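Local coordinates for protein peptidase M3B, oligoendopeptidase F (Enterococcus faecium, PDB 2QR4) that probably hydrolyses short peptides as a zinc-dependent oligoendopeptidase of the M3 family, at residues D254-N257 with K258-L262; L279-Y282 with D283-P287; A237-N241 with N242-E246. All coordinates share one frame; numbering follows the deposited sequence.

Interaction 1 (D254-N257 with K258-L262); sequences DVVN and KHLPL
A break between two successive helices brings Val255 and His259 together: helix 246-258 ends here, and helix 260-274 starts almost at once. Lys258 N still makes a helical bond to Asp254 O (3.0 Å, N-H...O 148°). His259 is the first residue to leave helical backbone angles. Its N donates to Val256 O at 3.0 Å, from well above the carbonyl plane, and makes only a weak, bent bond to Val255 O. The bonding thus tightens from a four-residue to a three-residue span at the last turn. The His259 and Val255 side chains lie side by side and point the same way. With chi1 at -65°, the imidazole is placed anti to its own carbonyl carbon, and its edge is set against the preceding turn. His259 CD2 lies 2.9 Å from Val255 O, which sits at the ring edge near its plane. The same CD2 is 3.7 Å from Val255 CG1. Leu260 packs beside Asn257, the two side chains pointing the same way. Its CG rests 3.5 Å from Asn257 O, and its CD2 is 4.2 Å from Val256 CG1. Val256 and Leu260 both continue onto Phe437 of helix 418-454 and Tyr475 of helix 461-476. Asn257 OD1 accepts from Lys474 of helix 461-476; ND2 donates to Glu444 of helix 418-454 and back to Val253 O in its own helix. Backbone bonds therefore close the first helix, while Leu260 packs against Val256 and the Asn257 carbonyl. The Asn257 amide, gripped at both ends, probably has little freedom to rotate.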
ATOM      1  N   ASP A 254      17.083 -16.959 -21.093  1.00 43.91           N
ATOM      2  CA  ASP A 254      17.782 -17.012 -22.385  1.00 47.36           C
ATOM      3  C   ASP A 254      17.434 -18.224 -23.229  1.00 48.62           C
ATOM      4  O   ASP A 254      17.230 -18.097 -24.437  1.00 44.90           O
ATOM      5  CB  ASP A 254      19.303 -16.947 -22.206  1.00 47.92           C
ATOM      6  CG  ASP A 254      19.763 -15.593 -21.695  1.00 68.16           C
ATOM      7  OD1 ASP A 254      18.935 -14.656 -21.679  1.00 73.78           O
ATOM      8  OD2 ASP A 254      20.942 -15.460 -21.300  1.00 77.68           O
ATOM      9  N   VAL A 255      17.400 -19.403 -22.615  1.00 41.97           N
ATOM     10  CA  VAL A 255      17.070 -20.613 -23.370  1.00 36.41           C
ATOM     11  C   VAL A 255      15.613 -20.579 -23.848  1.00 39.01           C
ATOM     12  O   VAL A 255      15.315 -20.926 -24.988  1.00 44.95           O
ATOM     13  CB  VAL A 255      17.354 -21.887 -22.552  1.00 49.87           C
ATOM     14  CG1 VAL A 255      16.850 -23.112 -23.290  1.00 38.46           C
ATOM     15  CG2 VAL A 255      18.865 -22.008 -22.251  1.00 37.19           C
ATOM     16  N   VAL A 256      14.711 -20.120 -22.988  1.00 36.91           N
ATOM     17  CA  VAL A 256      13.317 -19.995 -23.374  1.00 38.15           C
ATOM     18  C   VAL A 256      13.146 -18.988 -24.511  1.00 40.59           C
ATOM     19  O   VAL A 256      12.457 -19.267 -25.484  1.00 46.23           O
ATOM     20  CB  VAL A 256      12.404 -19.655 -22.176  1.00 44.31           C
ATOM     21  CG1 VAL A 256      11.020 -19.290 -22.665  1.00 32.14           C
ATOM     22  CG2 VAL A 256      12.324 -20.851 -21.208  1.00 33.09           C
ATOM     23  N   ASN A 257      13.792 -17.834 -24.405  1.00 45.09           N
ATOM     24  CA  ASN A 257      13.762 -16.854 -25.499  1.00 41.67           C
ATOM     25  C   ASN A 257      14.289 -17.383 -26.827  1.00 45.26           C
ATOM     26  O   ASN A 257      13.738 -17.085 -27.886  1.00 44.28           O
ATOM     27  CB  ASN A 257      14.481 -15.566 -25.114  1.00 38.22           C
ATOM     28  CG  ASN A 257      13.558 -14.583 -24.436  1.00 41.56           C
ATOM     29  OD1 ASN A 257      12.927 -13.755 -25.091  1.00 49.36           O
ATOM     30  ND2 ASN A 257      13.418 -14.715 -23.128  1.00 42.86           N
ATOM     31  N   LYS A 258      15.339 -18.187 -26.762  1.00 39.47           N
ATOM     32  CA  LYS A 258      15.939 -18.743 -27.957  1.00 48.38           C
ATOM     33  C   LYS A 258      15.023 -19.813 -28.580  1.00 48.94           C
ATOM     34  O   LYS A 258      15.137 -20.104 -29.769  1.00 49.98           O
ATOM     35  CB  LYS A 258      17.339 -19.286 -27.629  1.00 43.93           C
ATOM     36  CG  LYS A 258      17.998 -20.130 -28.713  1.00 68.07           C
ATOM     37  CD  LYS A 258      19.353 -20.678 -28.222  1.00 76.15           C
ATOM     38  CE  LYS A 258      19.739 -22.015 -28.878  1.00 79.48           C
ATOM     39  NZ  LYS A 258      20.321 -21.834 -30.238  1.00 80.23           N
ATOM     40  N   HIS A 259      14.094 -20.360 -27.792  1.00 45.12           N
ATOM     41  CA  HIS A 259      13.192 -21.414 -28.284  1.00 36.62           C
ATOM     42  C   HIS A 259      11.713 -21.009 -28.415  1.00 40.39           C
ATOM     43  O   HIS A 259      10.835 -21.872 -28.488  1.00 46.69           O
ATOM     44  CB  HIS A 259      13.308 -22.685 -27.436  1.00 36.41           C
ATOM     45  CG  HIS A 259      14.648 -23.336 -27.520  1.00 49.53           C
ATOM     46  ND1 HIS A 259      14.950 -24.288 -28.468  1.00 45.37           N
ATOM     47  CD2 HIS A 259      15.778 -23.150 -26.798  1.00 38.81           C
ATOM     48  CE1 HIS A 259      16.208 -24.662 -28.329  1.00 31.67           C
ATOM     49  NE2 HIS A 259      16.732 -23.990 -27.320  1.00 44.52           N
ATOM     50  N   LEU A 260      11.437 -19.711 -28.454  1.00 39.66           N
ATOM     51  CA  LEU A 260      10.067 -19.231 -28.654  1.00 38.91           C
ATOM     52  C   LEU A 260       9.457 -19.741 -29.966  1.00 37.55           C
ATOM     53  O   LEU A 260       8.258 -19.983 -30.041  1.00 42.32           O
ATOM     54  CB  LEU A 260      10.005 -17.694 -28.604  1.00 32.92           C
ATOM     55  CG  LEU A 260      10.313 -17.101 -27.230  1.00 44.12           C
ATOM     56  CD1 LEU A 260      10.300 -15.608 -27.295  1.00 31.48           C
ATOM     57  CD2 LEU A 260       9.327 -17.608 -26.166  1.00 31.00           C
ATOM     58  N   PRO A 261      10.277 -19.899 -31.010  1.00 45.56           N
ATOM     59  CA  PRO A 261       9.651 -20.457 -32.221  1.00 51.28           C
ATOM     60  C   PRO A 261       8.910 -21.788 -31.986  1.00 50.17           C
ATOM     61  O   PRO A 261       7.950 -22.073 -32.698  1.00 44.82           O
ATOM     62  CB  PRO A 261      10.840 -20.647 -33.191  1.00 43.12           C
ATOM     63  CG  PRO A 261      11.861 -19.608 -32.740  1.00 40.91           C
ATOM     64  CD  PRO A 261      11.710 -19.597 -31.203  1.00 40.99           C
ATOM     65  N   LEU A 262       9.346 -22.601 -31.021  1.00 40.73           N
ATOM     66  CA  LEU A 262       8.597 -23.827 -30.697  1.00 41.28           C
ATOM     67  C   LEU A 262       7.164 -23.549 -30.200  1.00 45.34           C
ATOM     68  O   LEU A 262       6.229 -24.197 -30.659  1.00 40.00           O
ATOM     69  CB  LEU A 262       9.335 -24.672 -29.679  1.00 38.04           C
ATOM     70  CG  LEU A 262      10.637 -25.277 -30.188  1.00 38.39           C
ATOM     71  CD1 LEU A 262      11.331 -26.016 -29.046  1.00 26.91           C
ATOM     72  CD2 LEU A 262      10.355 -26.188 -31.358  1.00 27.57           C
TER

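Interaction 2 (L279-Y282 with D283-P287); sequences LHMY and DLYTP
Asp283 folds back on His280 in a short 3-10 turn of the loop between helices 260-274 and 302-308. His280 N donates to Asp283 OD2 at 3.1 Å, nearly straight (162°), on the anti side of the carboxylate and 29° out of its plane. In return, Asp283 N donates to His280 O at 2.8 Å. One residue further on, Leu284 N donates to Met281 O at 3.2 Å. The tight part is formed by Leu279, Met281 and Leu284. Leu279 and Leu284 cross at about a right angle, with their CD2 atoms 3.6 Å apart. Leu279 CD1 lies 3.6 Å from Asp283 CB. Met281, a selenomethionine, is bent at chi2 and chi3, which curls its CE back to 3.8 Å from Leu284 CD1. Tyr282 lies against His280: its OH sits over the imidazole face, and His280 CB lies over the phenol face. The looser side is at Tyr285. Met281 O lies beside the CD1-CE1 side of the Tyr285 ring, with CE1 3.8 Å from it. A water links the backbone, accepting from Tyr285 N and donating weakly to Tyr282 O. Outside the turn, Asp283 forms salt bridges with Arg190 and Arg193 of helix 190-206, and His280 ND1 is hydrogen-bonded to Asp483. The buried carboxylate is thus met by a backbone N-H and two arginines, which would favour its negative charge and fix its rotation.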
ATOM      1  N   LEU A 279      -6.709 -16.784 -34.033  1.00 39.84           N
ATOM      2  CA  LEU A 279      -6.540 -17.340 -32.684  1.00 42.40           C
ATOM      3  C   LEU A 279      -6.333 -16.235 -31.671  1.00 42.52           C
ATOM      4  O   LEU A 279      -5.426 -15.413 -31.821  1.00 42.78           O
ATOM      5  CB  LEU A 279      -5.328 -18.281 -32.625  1.00 38.49           C
ATOM      6  CG  LEU A 279      -5.243 -19.199 -31.388  1.00 41.46           C
ATOM      7  CD1 LEU A 279      -6.363 -20.243 -31.369  1.00 28.84           C
ATOM      8  CD2 LEU A 279      -3.896 -19.903 -31.309  1.00 37.57           C
ATOM      9  N   HIS A 280      -7.147 -16.220 -30.626  1.00 35.82           N
ATOM     10  CA  HIS A 280      -7.020 -15.164 -29.624  1.00 35.82           C
ATOM     11  C   HIS A 280      -6.639 -15.763 -28.268  1.00 44.84           C
ATOM     12  O   HIS A 280      -6.785 -16.972 -28.046  1.00 43.87           O
ATOM     13  CB  HIS A 280      -8.343 -14.406 -29.458  1.00 40.66           C
ATOM     14  CG  HIS A 280      -8.844 -13.745 -30.703  1.00 44.68           C
ATOM     15  ND1 HIS A 280      -8.732 -12.388 -30.920  1.00 36.62           N
ATOM     16  CD2 HIS A 280      -9.486 -14.249 -31.786  1.00 47.11           C
ATOM     17  CE1 HIS A 280      -9.272 -12.085 -32.088  1.00 41.41           C
ATOM     18  NE2 HIS A 280      -9.733 -13.197 -32.635  1.00 47.71           N
HETATM   19  N   MSE A 281      -6.184 -14.908 -27.351  1.00 43.40           N
HETATM   20  CA  MSE A 281      -5.924 -15.340 -25.983  1.00 35.22           C
HETATM   21  C   MSE A 281      -7.086 -16.164 -25.436  1.00 41.03           C
HETATM   22  O   MSE A 281      -6.878 -17.186 -24.778  1.00 44.43           O
HETATM   23  CB  MSE A 281      -5.595 -14.145 -25.071  1.00 39.26           C
HETATM   24  CG  MSE A 281      -4.280 -13.407 -25.431  1.00 40.33           C
HETATM   25 SE   MSE A 281      -2.715 -14.611 -25.672  1.00 65.14          SE
HETATM   26  CE  MSE A 281      -2.625 -15.425 -23.892  1.00 37.38           C
ATOM     27  N   TYR A 282      -8.315 -15.764 -25.741  1.00 38.07           N
ATOM     28  CA  TYR A 282      -9.462 -16.480 -25.170  1.00 32.37           C
ATOM     29  C   TYR A 282      -9.754 -17.814 -25.857  1.00 36.59           C
ATOM     30  O   TYR A 282     -10.788 -18.442 -25.603  1.00 46.99           O
ATOM     31  CB  TYR A 282     -10.711 -15.595 -25.138  1.00 39.77           C
ATOM     32  CG  TYR A 282     -11.099 -14.976 -26.463  1.00 35.27           C
ATOM     33  CD1 TYR A 282     -11.694 -15.737 -27.469  1.00 35.97           C
ATOM     34  CD2 TYR A 282     -10.895 -13.623 -26.700  1.00 44.91           C
ATOM     35  CE1 TYR A 282     -12.070 -15.151 -28.690  1.00 38.98           C
ATOM     36  CE2 TYR A 282     -11.266 -13.029 -27.908  1.00 39.12           C
ATOM     37  CZ  TYR A 282     -11.850 -13.794 -28.898  1.00 40.91           C
ATOM     38  OH  TYR A 282     -12.196 -13.193 -30.092  1.00 47.30           O
ATOM     39  N   ASP A 283      -8.843 -18.248 -26.726  1.00 35.81           N
ATOM     40  CA  ASP A 283      -8.963 -19.572 -27.353  1.00 42.35           C
ATOM     41  C   ASP A 283      -7.918 -20.585 -26.883  1.00 43.64           C
ATOM     42  O   ASP A 283      -7.893 -21.707 -27.386  1.00 48.73           O
ATOM     43  CB  ASP A 283      -8.848 -19.460 -28.879  1.00 34.70           C
ATOM     44  CG  ASP A 283      -9.988 -18.686 -29.499  1.00 46.29           C
ATOM     45  OD1 ASP A 283     -11.149 -18.864 -29.051  1.00 42.07           O
ATOM     46  OD2 ASP A 283      -9.715 -17.905 -30.440  1.00 39.33           O
ATOM     47  N   LEU A 284      -7.043 -20.203 -25.952  1.00 37.96           N
ATOM     48  CA  LEU A 284      -5.877 -21.051 -25.648  1.00 41.72           C
ATOM     49  C   LEU A 284      -6.104 -22.094 -24.559  1.00 46.64           C
ATOM     50  O   LEU A 284      -5.248 -22.950 -24.343  1.00 53.48           O
ATOM     51  CB  LEU A 284      -4.644 -20.208 -25.286  1.00 39.37           C
ATOM     52  CG  LEU A 284      -4.200 -19.109 -26.257  1.00 55.71           C
ATOM     53  CD1 LEU A 284      -2.818 -18.609 -25.894  1.00 52.76           C
ATOM     54  CD2 LEU A 284      -4.220 -19.581 -27.692  1.00 43.40           C
ATOM     55  N   TYR A 285      -7.241 -22.038 -23.872  1.00 47.56           N
ATOM     56  CA  TYR A 285      -7.445 -22.924 -22.717  1.00 46.87           C
ATOM     57  C   TYR A 285      -8.573 -23.901 -22.924  1.00 44.76           C
ATOM     58  O   TYR A 285      -8.908 -24.657 -22.027  1.00 66.00           O
ATOM     59  CB  TYR A 285      -7.672 -22.105 -21.439  1.00 46.01           C
ATOM     60  CG  TYR A 285      -6.587 -21.082 -21.225  1.00 50.63           C
ATOM     61  CD1 TYR A 285      -6.693 -19.803 -21.764  1.00 48.23           C
ATOM     62  CD2 TYR A 285      -5.439 -21.397 -20.501  1.00 49.17           C
ATOM     63  CE1 TYR A 285      -5.693 -18.856 -21.572  1.00 42.64           C
ATOM     64  CE2 TYR A 285      -4.430 -20.461 -20.309  1.00 36.86           C
ATOM     65  CZ  TYR A 285      -4.561 -19.196 -20.844  1.00 54.04           C
ATOM     66  OH  TYR A 285      -3.561 -18.271 -20.659  1.00 63.84           O
ATOM     67  N   THR A 286      -9.164 -23.879 -24.114  1.00 52.77           N
ATOM     68  CA  THR A 286     -10.239 -24.799 -24.466  1.00 46.38           C
ATOM     69  C   THR A 286      -9.623 -26.059 -25.109  1.00 53.70           C
ATOM     70  O   THR A 286      -8.595 -25.965 -25.779  1.00 55.43           O
ATOM     71  CB  THR A 286     -11.248 -24.095 -25.410  1.00 39.59           C
ATOM     72  OG1 THR A 286     -12.449 -24.868 -25.537  1.00 43.19           O
ATOM     73  CG2 THR A 286     -10.661 -23.843 -26.785  1.00 37.12           C
ATOM     74  N   PRO A 287     -10.228 -27.241 -24.896  1.00 58.85           N
ATOM     75  CA  PRO A 287      -9.624 -28.494 -25.394  1.00 60.36           C
ATOM     76  C   PRO A 287      -9.548 -28.533 -26.912  1.00 59.50           C
ATOM     77  O   PRO A 287     -10.524 -28.196 -27.584  1.00 64.36           O
ATOM     78  CB  PRO A 287     -10.598 -29.574 -24.912  1.00 57.51           C
ATOM     79  CG  PRO A 287     -11.373 -28.925 -23.788  1.00 66.41           C
ATOM     80  CD  PRO A 287     -11.497 -27.488 -24.190  1.00 62.42           C
TER
HETATM   81  O   HOH W   1      -9.647 -20.576 -24.183  1.00 37.85           O

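Interaction 3 (A237-N241 with N242-E246)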
ATOM      1  N   ALA A 237      19.177 -10.513  -4.180  1.00 37.31           N
ATOM      2  CA  ALA A 237      18.696 -10.581  -2.798  1.00 47.17           C
ATOM      3  C   ALA A 237      17.728 -11.747  -2.555  1.00 37.13           C
ATOM      4  O   ALA A 237      17.883 -12.494  -1.604  1.00 48.31           O
ATOM      5  CB  ALA A 237      18.073  -9.259  -2.377  1.00 36.11           C
ATOM      6  N   SER A 238      16.734 -11.916  -3.413  1.00 42.90           N
ATOM      7  CA  SER A 238      15.776 -13.000  -3.195  1.00 39.43           C
ATOM      8  C   SER A 238      16.402 -14.375  -3.397  1.00 44.78           C
ATOM      9  O   SER A 238      16.197 -15.271  -2.594  1.00 41.89           O
ATOM     10  CB  SER A 238      14.575 -12.863  -4.118  1.00 45.13           C
ATOM     11  OG  SER A 238      13.633 -13.880  -3.837  1.00 46.48           O
ATOM     12  N   LEU A 239      17.166 -14.539  -4.470  1.00 44.16           N
ATOM     13  CA  LEU A 239      17.760 -15.834  -4.787  1.00 46.43           C
ATOM     14  C   LEU A 239      18.878 -16.229  -3.823  1.00 49.93           C
ATOM     15  O   LEU A 239      19.090 -17.413  -3.559  1.00 48.27           O
ATOM     16  CB  LEU A 239      18.278 -15.851  -6.232  1.00 39.52           C
ATOM     17  CG  LEU A 239      17.300 -16.240  -7.347  1.00 41.47           C
ATOM     18  CD1 LEU A 239      16.014 -15.415  -7.338  1.00 37.18           C
ATOM     19  CD2 LEU A 239      17.993 -16.125  -8.694  1.00 46.02           C
ATOM     20  N   SER A 240      19.601 -15.249  -3.291  1.00 55.08           N
ATOM     21  CA  SER A 240      20.742 -15.579  -2.437  1.00 54.90           C
ATOM     22  C   SER A 240      20.311 -16.365  -1.210  1.00 49.66           C
ATOM     23  O   SER A 240      20.970 -17.323  -0.825  1.00 50.99           O
ATOM     24  CB  SER A 240      21.517 -14.334  -1.998  1.00 52.22           C
ATOM     25  OG  SER A 240      20.854 -13.691  -0.925  1.00 66.77           O
ATOM     26  N   ASN A 241      19.207 -15.973  -0.586  0.50 47.51           N
ATOM     27  CA  ASN A 241      18.835 -16.632   0.658  0.50 60.39           C
ATOM     28  C   ASN A 241      18.459 -18.099   0.462  0.50 62.05           C
ATOM     29  O   ASN A 241      18.167 -18.802   1.426  0.50 63.50           O
ATOM     30  CB  ASN A 241      17.771 -15.842   1.436  0.50 64.08           C
ATOM     31  CG  ASN A 241      16.390 -15.977   0.849  0.50 54.49           C
ATOM     32  OD1 ASN A 241      15.955 -17.077   0.520  0.50 58.82           O
ATOM     33  ND2 ASN A 241      15.682 -14.858   0.734  0.50 40.52           N
ATOM     34  N   ASN A 242      18.494 -18.552  -0.792  1.00 63.31           N
ATOM     35  CA  ASN A 242      18.335 -19.975  -1.124  1.00 53.66           C
ATOM     36  C   ASN A 242      19.573 -20.506  -1.852  1.00 59.38           C
ATOM     37  O   ASN A 242      19.557 -21.603  -2.417  1.00 53.19           O
ATOM     38  CB  ASN A 242      17.130 -20.188  -2.028  1.00 69.75           C
ATOM     39  CG  ASN A 242      15.830 -20.234  -1.267  1.00 79.18           C
ATOM     40  OD1 ASN A 242      15.093 -19.243  -1.205  1.00 72.67           O
ATOM     41  ND2 ASN A 242      15.537 -21.389  -0.677  1.00 76.11           N
ATOM     42  N   HIS A 243      20.637 -19.708  -1.857  1.00 55.99           N
ATOM     43  CA  HIS A 243      21.898 -20.073  -2.512  1.00 59.08           C
ATOM     44  C   HIS A 243      21.703 -20.438  -3.982  1.00 57.12           C
ATOM     45  O   HIS A 243      22.413 -21.280  -4.533  1.00 53.90           O
ATOM     46  CB  HIS A 243      22.615 -21.182  -1.736  1.00 58.12           C
ATOM     47  CG  HIS A 243      22.642 -20.941  -0.259  1.00 74.91           C
ATOM     48  ND1 HIS A 243      21.665 -21.415   0.591  1.00 76.26           N
ATOM     49  CD2 HIS A 243      23.505 -20.239   0.513  1.00 71.65           C
ATOM     50  CE1 HIS A 243      21.930 -21.025   1.824  1.00 73.08           C
ATOM     51  NE2 HIS A 243      23.043 -20.313   1.805  1.00 76.26           N
ATOM     52  N   ILE A 244      20.738 -19.779  -4.614  1.00 52.35           N
ATOM     53  CA  ILE A 244      20.546 -19.910  -6.048  1.00 44.79           C
ATOM     54  C   ILE A 244      21.356 -18.823  -6.733  1.00 41.83           C
ATOM     55  O   ILE A 244      21.135 -17.649  -6.497  1.00 48.26           O
ATOM     56  CB  ILE A 244      19.072 -19.763  -6.426  1.00 49.86           C
ATOM     57  CG1 ILE A 244      18.242 -20.802  -5.665  1.00 54.81           C
ATOM     58  CG2 ILE A 244      18.891 -19.905  -7.938  1.00 42.54           C
ATOM     59  CD1 ILE A 244      16.751 -20.704  -5.907  1.00 58.29           C
ATOM     60  N   PRO A 245      22.335 -19.215  -7.552  1.00 49.28           N
ATOM     61  CA  PRO A 245      23.081 -18.212  -8.305  1.00 34.29           C
ATOM     62  C   PRO A 245      22.153 -17.546  -9.319  1.00 45.00           C
ATOM     63  O   PRO A 245      21.257 -18.201  -9.849  1.00 53.66           O
ATOM     64  CB  PRO A 245      24.144 -19.038  -9.052  1.00 44.19           C
ATOM     65  CG  PRO A 245      24.118 -20.409  -8.441  1.00 44.35           C
ATOM     66  CD  PRO A 245      22.788 -20.597  -7.808  1.00 39.73           C
ATOM     67  N   GLU A 246      22.362 -16.258  -9.582  1.00 39.95           N
ATOM     68  CA  GLU A 246      21.564 -15.535 -10.572  1.00 42.18           C
ATOM     69  C   GLU A 246      21.612 -16.207 -11.955  1.00 44.73           C
ATOM     70  O   GLU A 246      20.679 -16.093 -12.749  1.00 53.93           O
ATOM     71  CB  GLU A 246      22.036 -14.082 -10.688  1.00 37.92           C
ATOM     72  CG  GLU A 246      21.655 -13.199  -9.503  1.00 46.16           C
ATOM     73  CD  GLU A 246      21.665 -11.721  -9.867  1.00 57.30           C
ATOM     74  OE1 GLU A 246      20.588 -11.181 -10.208  1.00 61.39           O
ATOM     75  OE2 GLU A 246      22.746 -11.100  -9.839  1.00 59.87           O
TER
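Helix 234-240 ends in a Schellman motif, with a type I turn from Ser240 to His243: Ile244 N donates to Leu239 O at 3.1 Å (158°), and His243 N to Ser240 O at 2.6 Å (161°). His243 is the C-prime residue, and its positive phi of 55° turns the chain away from the helix axis. In both bonds the donor stands above the carbonyl plane. A further bond runs from Asn242 N to Leu239 O, but the position of that nitrogen is less sure. Leu239 and Ile244, which the Ile244 N to Leu239 O bond joins, also pack together through their apolar side chains. They meet obliquely. Ile244 CG2 lies anti to the backbone N, and this carries it to 4.0 Å from both CG and CD2 of Leu239. Leu239 CB also rests 3.4 Å from Ile244 O. Farther along, Leu239 CD2 comes within 4.0 Å of Pro245 O. Both Leu239 and Ile244 go on to touch Phe503 of helix 503-520. The His243 ring has Ser240 O over one face, 4.0 Å above its plane and offset toward the rim. Outside the turn, this ring stacks with Tyr541, and its ND1 is hydrogen-bonded to Asp540 O. Glu246, beyond the turn, forms a salt bridge through OE1 with Arg235 of helix 234-240. Where the helix stops, Leu239 O accepts from Ile244 N and probably also from Asn242 N. The apolar pair packs beside the polar cap, and His243 ties the turn to the 540-541 region.

Along the chain the order is interaction 3, interaction 1, interaction 2, all within the part of the chain that belongs to peptidase family M3. Helix 246-258 connects the first two: interaction 3 leads into its start and interaction 1 lies at its end. Helix 260-274 then leads from interaction 1 toward the loop of interaction 2. The centres of interactions 3 and 1 are about 24 Å apart, and those of 1 and 2 about 21 Å. The centres of interactions 2 and 3 are about 36 Å apart, on opposite sides of the chain's centre. None touches another. Interactions 1 and 2 both pack on helix 461-476. Together they mark successive changes of direction in this largely helical protein.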